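Local coordinates for HP0958 (Helicobacter pylori, PDB 3NA7), which is probably a chaperone and post-transcriptional regulator of flagellar biogenesis and export, built from a long coiled-coil hairpin and a zinc-ribbon domain, at residues P25-R28 with E29-D33; N150-K153 with N154-T158. All coordinates share one frame; numbering follows the deposited sequence.

Contact 1 of 2, residues P25-R28 with E29-D33; sequences PLIR and EKRKD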
ATOM      1  N   PRO A  25      -8.625   2.604 -14.349  1.00 55.68           N
ATOM      2  CA  PRO A  25      -7.988   3.753 -13.688  1.00 55.70           C
ATOM      3  C   PRO A  25      -9.008   4.834 -13.284  1.00 52.84           C
ATOM      4  O   PRO A  25      -8.791   5.526 -12.285  1.00 51.25           O
ATOM      5  CB  PRO A  25      -7.020   4.310 -14.748  1.00 55.42           C
ATOM      6  CG  PRO A  25      -6.831   3.237 -15.745  1.00 59.47           C
ATOM      7  CD  PRO A  25      -7.837   2.130 -15.508  1.00 56.64           C
ATOM      8  N   LEU A  26     -10.093   4.970 -14.053  1.00 50.57           N
ATOM      9  CA  LEU A  26     -11.104   6.007 -13.768  1.00 48.84           C
ATOM     10  C   LEU A  26     -11.805   5.719 -12.447  1.00 47.51           C
ATOM     11  O   LEU A  26     -12.000   6.635 -11.629  1.00 46.16           O
ATOM     12  CB  LEU A  26     -12.132   6.147 -14.903  1.00 47.18           C
ATOM     13  CG  LEU A  26     -13.068   7.371 -14.827  1.00 47.51           C
ATOM     14  CD1 LEU A  26     -12.326   8.708 -14.750  1.00 40.45           C
ATOM     15  CD2 LEU A  26     -14.098   7.404 -15.974  1.00 42.58           C
ATOM     16  N   ILE A  27     -12.164   4.454 -12.230  1.00 45.33           N
ATOM     17  CA  ILE A  27     -12.796   4.067 -10.972  1.00 46.98           C
ATOM     18  C   ILE A  27     -11.855   4.343  -9.807  1.00 47.52           C
ATOM     19  O   ILE A  27     -12.248   4.951  -8.792  1.00 45.68           O
ATOM     20  CB  ILE A  27     -13.185   2.596 -10.936  1.00 48.07           C
ATOM     21  CG1 ILE A  27     -14.211   2.301 -12.038  1.00 51.54           C
ATOM     22  CG2 ILE A  27     -13.703   2.241  -9.530  1.00 45.45           C
ATOM     23  CD1 ILE A  27     -14.761   0.873 -12.023  1.00 44.72           C
ATOM     24  N   ARG A  28     -10.606   3.908  -9.978  1.00 47.53           N
ATOM     25  CA  ARG A  28      -9.560   4.170  -9.002  1.00 47.57           C
ATOM     26  C   ARG A  28      -9.422   5.681  -8.714  1.00 45.04           C
ATOM     27  O   ARG A  28      -9.368   6.071  -7.542  1.00 44.11           O
ATOM     28  CB  ARG A  28      -8.240   3.550  -9.466  1.00 50.66           C
ATOM     29  CG  ARG A  28      -7.096   3.657  -8.453  1.00 62.03           C
ATOM     30  CD  ARG A  28      -5.979   4.597  -8.931  1.00 71.12           C
ATOM     31  NE  ARG A  28      -5.472   4.210 -10.252  1.00 77.98           N
ATOM     32  CZ  ARG A  28      -4.572   4.897 -10.957  1.00 81.52           C
ATOM     33  NH1 ARG A  28      -4.046   6.020 -10.466  1.00 82.58           N
ATOM     34  NH2 ARG A  28      -4.193   4.452 -12.154  1.00 80.17           N
ATOM     35  N   GLU A  29      -9.390   6.521  -9.759  1.00 42.87           N
ATOM     36  CA  GLU A  29      -9.262   7.979  -9.567  1.00 44.06           C
ATOM     37  C   GLU A  29     -10.436   8.517  -8.762  1.00 41.56           C
ATOM     38  O   GLU A  29     -10.238   9.303  -7.862  1.00 43.59           O
ATOM     39  CB  GLU A  29      -9.149   8.766 -10.892  1.00 45.28           C
ATOM     40  CG  GLU A  29      -7.776   8.800 -11.595  1.00 51.66           C
ATOM     41  CD  GLU A  29      -6.589   9.102 -10.679  1.00 54.90           C
ATOM     42  OE1 GLU A  29      -6.610  10.085  -9.912  1.00 55.46           O
ATOM     43  OE2 GLU A  29      -5.612   8.341 -10.748  1.00 62.23           O
ATOM     44  N   LYS A  30     -11.649   8.076  -9.088  1.00 40.73           N
ATOM     45  CA  LYS A  30     -12.855   8.485  -8.391  1.00 40.43           C
ATOM     46  C   LYS A  30     -12.813   8.166  -6.888  1.00 41.52           C
ATOM     47  O   LYS A  30     -13.274   8.961  -6.087  1.00 39.99           O
ATOM     48  CB  LYS A  30     -14.081   7.826  -9.014  1.00 39.08           C
ATOM     49  CG  LYS A  30     -14.385   8.229 -10.459  1.00 40.81           C
ATOM     50  CD  LYS A  30     -14.931   9.607 -10.551  1.00 46.29           C
ATOM     51  CE  LYS A  30     -15.468   9.909 -11.943  1.00 48.02           C
ATOM     52  NZ  LYS A  30     -15.763  11.360 -11.966  1.00 49.84           N
ATOM     53  N   ARG A  31     -12.236   7.010  -6.549  1.00 40.68           N
ATOM     54  CA  ARG A  31     -12.083   6.518  -5.170  1.00 41.87           C
ATOM     55  C   ARG A  31     -10.874   7.081  -4.413  1.00 41.35           C
ATOM     56  O   ARG A  31     -10.763   6.891  -3.212  1.00 40.96           O
ATOM     57  CB  ARG A  31     -12.006   4.981  -5.155  1.00 38.73           C
ATOM     58  CG  ARG A  31     -13.259   4.257  -5.697  1.00 46.19           C
ATOM     59  CD  ARG A  31     -13.355   2.818  -5.203  1.00 50.43           C
ATOM     60  NE  ARG A  31     -13.175   2.795  -3.744  1.00 58.14           N
ATOM     61  CZ  ARG A  31     -14.158   2.757  -2.843  1.00 57.63           C
ATOM     62  NH1 ARG A  31     -15.437   2.699  -3.222  1.00 60.04           N
ATOM     63  NH2 ARG A  31     -13.860   2.778  -1.557  1.00 50.77           N
ATOM     64  N   LYS A  32      -9.970   7.762  -5.102  1.00 44.51           N
ATOM     65  CA  LYS A  32      -8.661   8.086  -4.494  1.00 46.71           C
ATOM     66  C   LYS A  32      -8.745   8.794  -3.125  1.00 45.30           C
ATOM     67  O   LYS A  32      -8.066   8.413  -2.196  1.00 45.53           O
ATOM     68  CB  LYS A  32      -7.752   8.867  -5.465  1.00 48.37           C
ATOM     69  CG  LYS A  32      -6.364   9.261  -4.852  1.00 49.97           C
ATOM     70  CD  LYS A  32      -5.558  10.182  -5.786  1.00 61.74           C
ATOM     71  CE  LYS A  32      -4.315  10.789  -5.079  1.00 65.29           C
ATOM     72  NZ  LYS A  32      -3.524  11.659  -6.032  1.00 74.34           N
ATOM     73  N   ASP A  33      -9.568   9.828  -3.008  1.00 47.57           N
ATOM     74  CA  ASP A  33      -9.683  10.587  -1.744  1.00 45.77           C
ATOM     75  C   ASP A  33     -10.338   9.729  -0.666  1.00 42.33           C
ATOM     76  O   ASP A  33      -9.898   9.721   0.489  1.00 42.89           O
ATOM     77  CB  ASP A  33     -10.530  11.845  -1.966  1.00 48.87           C
ATOM     78  CG  ASP A  33      -9.799  12.943  -2.724  1.00 51.76           C
ATOM     79  OD1 ASP A  33      -8.551  12.935  -2.808  1.00 56.07           O
ATOM     80  OD2 ASP A  33     -10.502  13.841  -3.231  1.00 60.17           O
TER

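Contact 2 of 2, residues N150-K153 with N154-T158; sequences NEVK and NIKET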
ATOM      1  N   ASN A 150     -21.908   6.129  -6.296  1.00 60.89           N
ATOM      2  CA  ASN A 150     -22.827   6.418  -7.395  1.00 63.48           C
ATOM      3  C   ASN A 150     -22.062   6.612  -8.693  1.00 61.73           C
ATOM      4  O   ASN A 150     -22.445   6.074  -9.735  1.00 61.23           O
ATOM      5  CB  ASN A 150     -23.649   7.678  -7.083  1.00 65.79           C
ATOM      6  CG  ASN A 150     -24.595   8.061  -8.214  1.00 72.47           C
ATOM      7  OD1 ASN A 150     -25.379   7.235  -8.719  1.00 72.76           O
ATOM      8  ND2 ASN A 150     -24.532   9.331  -8.615  1.00 75.82           N
ATOM      9  N   GLU A 151     -20.974   7.384  -8.608  1.00 60.40           N
ATOM     10  CA  GLU A 151     -20.057   7.626  -9.723  1.00 59.80           C
ATOM     11  C   GLU A 151     -19.475   6.335 -10.272  1.00 57.01           C
ATOM     12  O   GLU A 151     -19.405   6.153 -11.478  1.00 57.19           O
ATOM     13  CB  GLU A 151     -18.905   8.536  -9.278  1.00 60.13           C
ATOM     14  CG  GLU A 151     -19.304   9.999  -9.065  1.00 68.08           C
ATOM     15  CD  GLU A 151     -19.041  10.879 -10.274  1.00 74.64           C
ATOM     16  OE1 GLU A 151     -18.372  11.931 -10.097  1.00 76.87           O
ATOM     17  OE2 GLU A 151     -19.495  10.521 -11.389  1.00 74.55           O
ATOM     18  N   VAL A 152     -19.027   5.469  -9.370  1.00 54.64           N
ATOM     19  CA  VAL A 152     -18.483   4.175  -9.722  1.00 53.49           C
ATOM     20  C   VAL A 152     -19.563   3.295 -10.381  1.00 53.99           C
ATOM     21  O   VAL A 152     -19.311   2.683 -11.412  1.00 51.63           O
ATOM     22  CB  VAL A 152     -17.821   3.486  -8.487  1.00 54.21           C
ATOM     23  CG1 VAL A 152     -17.471   2.037  -8.756  1.00 53.67           C
ATOM     24  CG2 VAL A 152     -16.544   4.235  -8.062  1.00 54.13           C
ATOM     25  N   LYS A 153     -20.762   3.260  -9.808  1.00 55.51           N
ATOM     26  CA  LYS A 153     -21.867   2.503 -10.404  1.00 57.82           C
ATOM     27  C   LYS A 153     -22.170   2.924 -11.864  1.00 56.98           C
ATOM     28  O   LYS A 153     -22.301   2.068 -12.743  1.00 58.09           O
ATOM     29  CB  LYS A 153     -23.111   2.593  -9.527  1.00 60.67           C
ATOM     30  CG  LYS A 153     -24.264   1.658  -9.963  1.00 69.03           C
ATOM     31  CD  LYS A 153     -25.461   1.788  -9.022  1.00 78.02           C
ATOM     32  CE  LYS A 153     -26.112   3.178  -9.097  1.00 83.18           C
ATOM     33  NZ  LYS A 153     -26.994   3.286 -10.293  1.00 86.68           N
ATOM     34  N   ASN A 154     -22.254   4.231 -12.120  1.00 57.07           N
ATOM     35  CA  ASN A 154     -22.425   4.756 -13.486  1.00 56.19           C
ATOM     36  C   ASN A 154     -21.323   4.320 -14.442  1.00 53.29           C
ATOM     37  O   ASN A 154     -21.585   4.095 -15.619  1.00 52.67           O
ATOM     38  CB  ASN A 154     -22.485   6.277 -13.492  1.00 56.92           C
ATOM     39  CG  ASN A 154     -23.767   6.815 -12.903  1.00 62.40           C
ATOM     40  OD1 ASN A 154     -24.834   6.243 -13.090  1.00 66.58           O
ATOM     41  ND2 ASN A 154     -23.664   7.934 -12.184  1.00 61.85           N
ATOM     42  N   ILE A 155     -20.095   4.234 -13.935  1.00 50.84           N
ATOM     43  CA  ILE A 155     -18.969   3.776 -14.730  1.00 51.18           C
ATOM     44  C   ILE A 155     -19.077   2.265 -15.043  1.00 53.87           C
ATOM     45  O   ILE A 155     -18.802   1.842 -16.174  1.00 53.33           O
ATOM     46  CB  ILE A 155     -17.610   4.128 -14.076  1.00 49.88           C
ATOM     47  CG1 ILE A 155     -17.391   5.645 -14.053  1.00 48.71           C
ATOM     48  CG2 ILE A 155     -16.458   3.507 -14.869  1.00 47.53           C
ATOM     49  CD1 ILE A 155     -16.274   6.078 -13.108  1.00 46.80           C
ATOM     50  N   LYS A 156     -19.492   1.468 -14.058  1.00 54.92           N
ATOM     51  CA  LYS A 156     -19.741   0.036 -14.285  1.00 57.86           C
ATOM     52  C   LYS A 156     -20.778  -0.196 -15.388  1.00 58.85           C
ATOM     53  O   LYS A 156     -20.556  -0.993 -16.305  1.00 59.55           O
ATOM     54  CB  LYS A 156     -20.200  -0.638 -12.999  1.00 59.26           C
ATOM     55  CG  LYS A 156     -19.222  -0.499 -11.836  1.00 62.99           C
ATOM     56  CD  LYS A 156     -18.278  -1.648 -11.709  1.00 65.30           C
ATOM     57  CE  LYS A 156     -17.665  -1.630 -10.304  1.00 67.94           C
ATOM     58  NZ  LYS A 156     -16.499  -2.535 -10.177  1.00 65.69           N
ATOM     59  N   GLU A 157     -21.891   0.526 -15.311  1.00 60.34           N
ATOM     60  CA  GLU A 157     -22.942   0.435 -16.326  1.00 61.23           C
ATOM     61  C   GLU A 157     -22.413   0.804 -17.708  1.00 59.50           C
ATOM     62  O   GLU A 157     -22.753   0.140 -18.692  1.00 60.63           O
ATOM     63  CB  GLU A 157     -24.159   1.255 -15.920  1.00 62.16           C
ATOM     64  CG  GLU A 157     -24.708   0.801 -14.549  1.00 68.94           C
ATOM     65  CD  GLU A 157     -25.788   1.713 -13.955  1.00 77.13           C
ATOM     66  OE1 GLU A 157     -26.455   1.277 -12.985  1.00 79.68           O
ATOM     67  OE2 GLU A 157     -25.976   2.852 -14.446  1.00 79.60           O
ATOM     68  N   THR A 158     -21.523   1.790 -17.787  1.00 56.97           N
ATOM     69  CA  THR A 158     -20.871   2.073 -19.067  1.00 56.46           C
ATOM     70  C   THR A 158     -20.033   0.866 -19.581  1.00 55.43           C
ATOM     71  O   THR A 158     -20.053   0.561 -20.775  1.00 55.84           O
ATOM     72  CB  THR A 158     -20.045   3.394 -19.068  1.00 55.58           C
ATOM     73  OG1 THR A 158     -20.879   4.487 -18.665  1.00 57.61           O
ATOM     74  CG2 THR A 158     -19.547   3.711 -20.466  1.00 56.96           C
TER

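Contact 1 of 2, residues P25-R28 with E29-D33
R28 and E29 meet through different first torsions: CG of R28 stands anti to its own nitrogen (chi1 -175°), whereas CG of E29 stands beside its nitrogen (chi1 -80°). Further bends at chi2 and chi3 of R28, and at chi2 of E29, bring the two sequence neighbours side by side, pointing the same way. Their charged ends close a salt bridge, R28 NH1 to E29 OE2 at 2.8 Å. The guanidinium and carboxylate planes are turned 72° apart, and OE2 approaches the arginine obliquely; NE of R28 remains 4.2 Å from E29 OE2, so a single nitrogen makes the close approach.

Both residues sit near the start of helix 24-85. E29 N donates to P25 O, K30 N to L26 O and R31 N to I27 O, the shortest being E29 N to P25 O at 2.8 Å, with a second, weak bond from R31 N to R28 O. Methylenes of K30 and R31 settle against carbonyls of the preceding turn: CG of K30 lies 3.1 Å from L26 O, and CG of R31 lies 3.3 Å from I27 O. The guanidinium of R31 continues away to a salt bridge with D35, one turn further on.

L26 and I27 carry the apolar face, packing on helix 91-171 of the coiled-coil hairpin. The chemistry is thus divided around the helix: a buried isoleucine serves the interhelical seam, while R28 and E29 pair their opposite charges on an exposed flank, where solvent probably weakens their attraction.

Contact 2 of 2, residues N150-K153 with N154-T158
N154 closes a turn of helix 91-171, one arm of the antiparallel coiled-coil hairpin, by donating its backbone N to N150 O at 3.0 Å. Its side chain lies across that of N150, with the two amide planes 72° apart and N154 ND2 still 3.9 Å from N150 OD1, a loose approach on the exposed flank. I155 follows, its N bonded to E151 O; with chi1 at -67°, CG1 sits beside the backbone nitrogen and comes within 3.3 Å of E151 O. This buried residue packs against L26 and I27 of helix 24-85, and V152 joins it on I27. K156 bonds through its N to V152 O, and its aliphatic chain runs alongside the valine, CE being 4.0 Å from V152 CG1. At E157 the backbone N donates to K153 O, and the extended carboxylate arm meets the lysine, whose chain curls at its last two torsions. The resulting K153 NZ to E157 OE1 salt bridge is long, 3.4 Å, and weak as a hydrogen bond. Within 154-158, T158 makes two bonds to one acceptor: its N and its OG1 each lie 3.2 Å from N154 O, reaching that oxygen from opposite faces of the carbonyl plane.

In the fold
Contacts 1 and 2 face each other across the coiled-coil hairpin, on helices 24-85 and 91-171, with their centres about 12 Å apart. I27 makes two of the bridging contacts: its CG2 lies 3.8 Å from V152 CG2, and its CG1 lies 3.8 Å from I155 CG2. L26 extends the apolar seam, its CD2 being 3.8 Å from I155 CD1. Beside it, K30 NZ and E151 OE1 form a long, weak ion pair at 3.3 Å that probably adds a modest electrostatic link between the helices. Both contacts lie on the two long helices of the hairpin, and neither supplies a zinc ligand; that ion is held by C201, C204, C225 and C228 in the zinc ribbon.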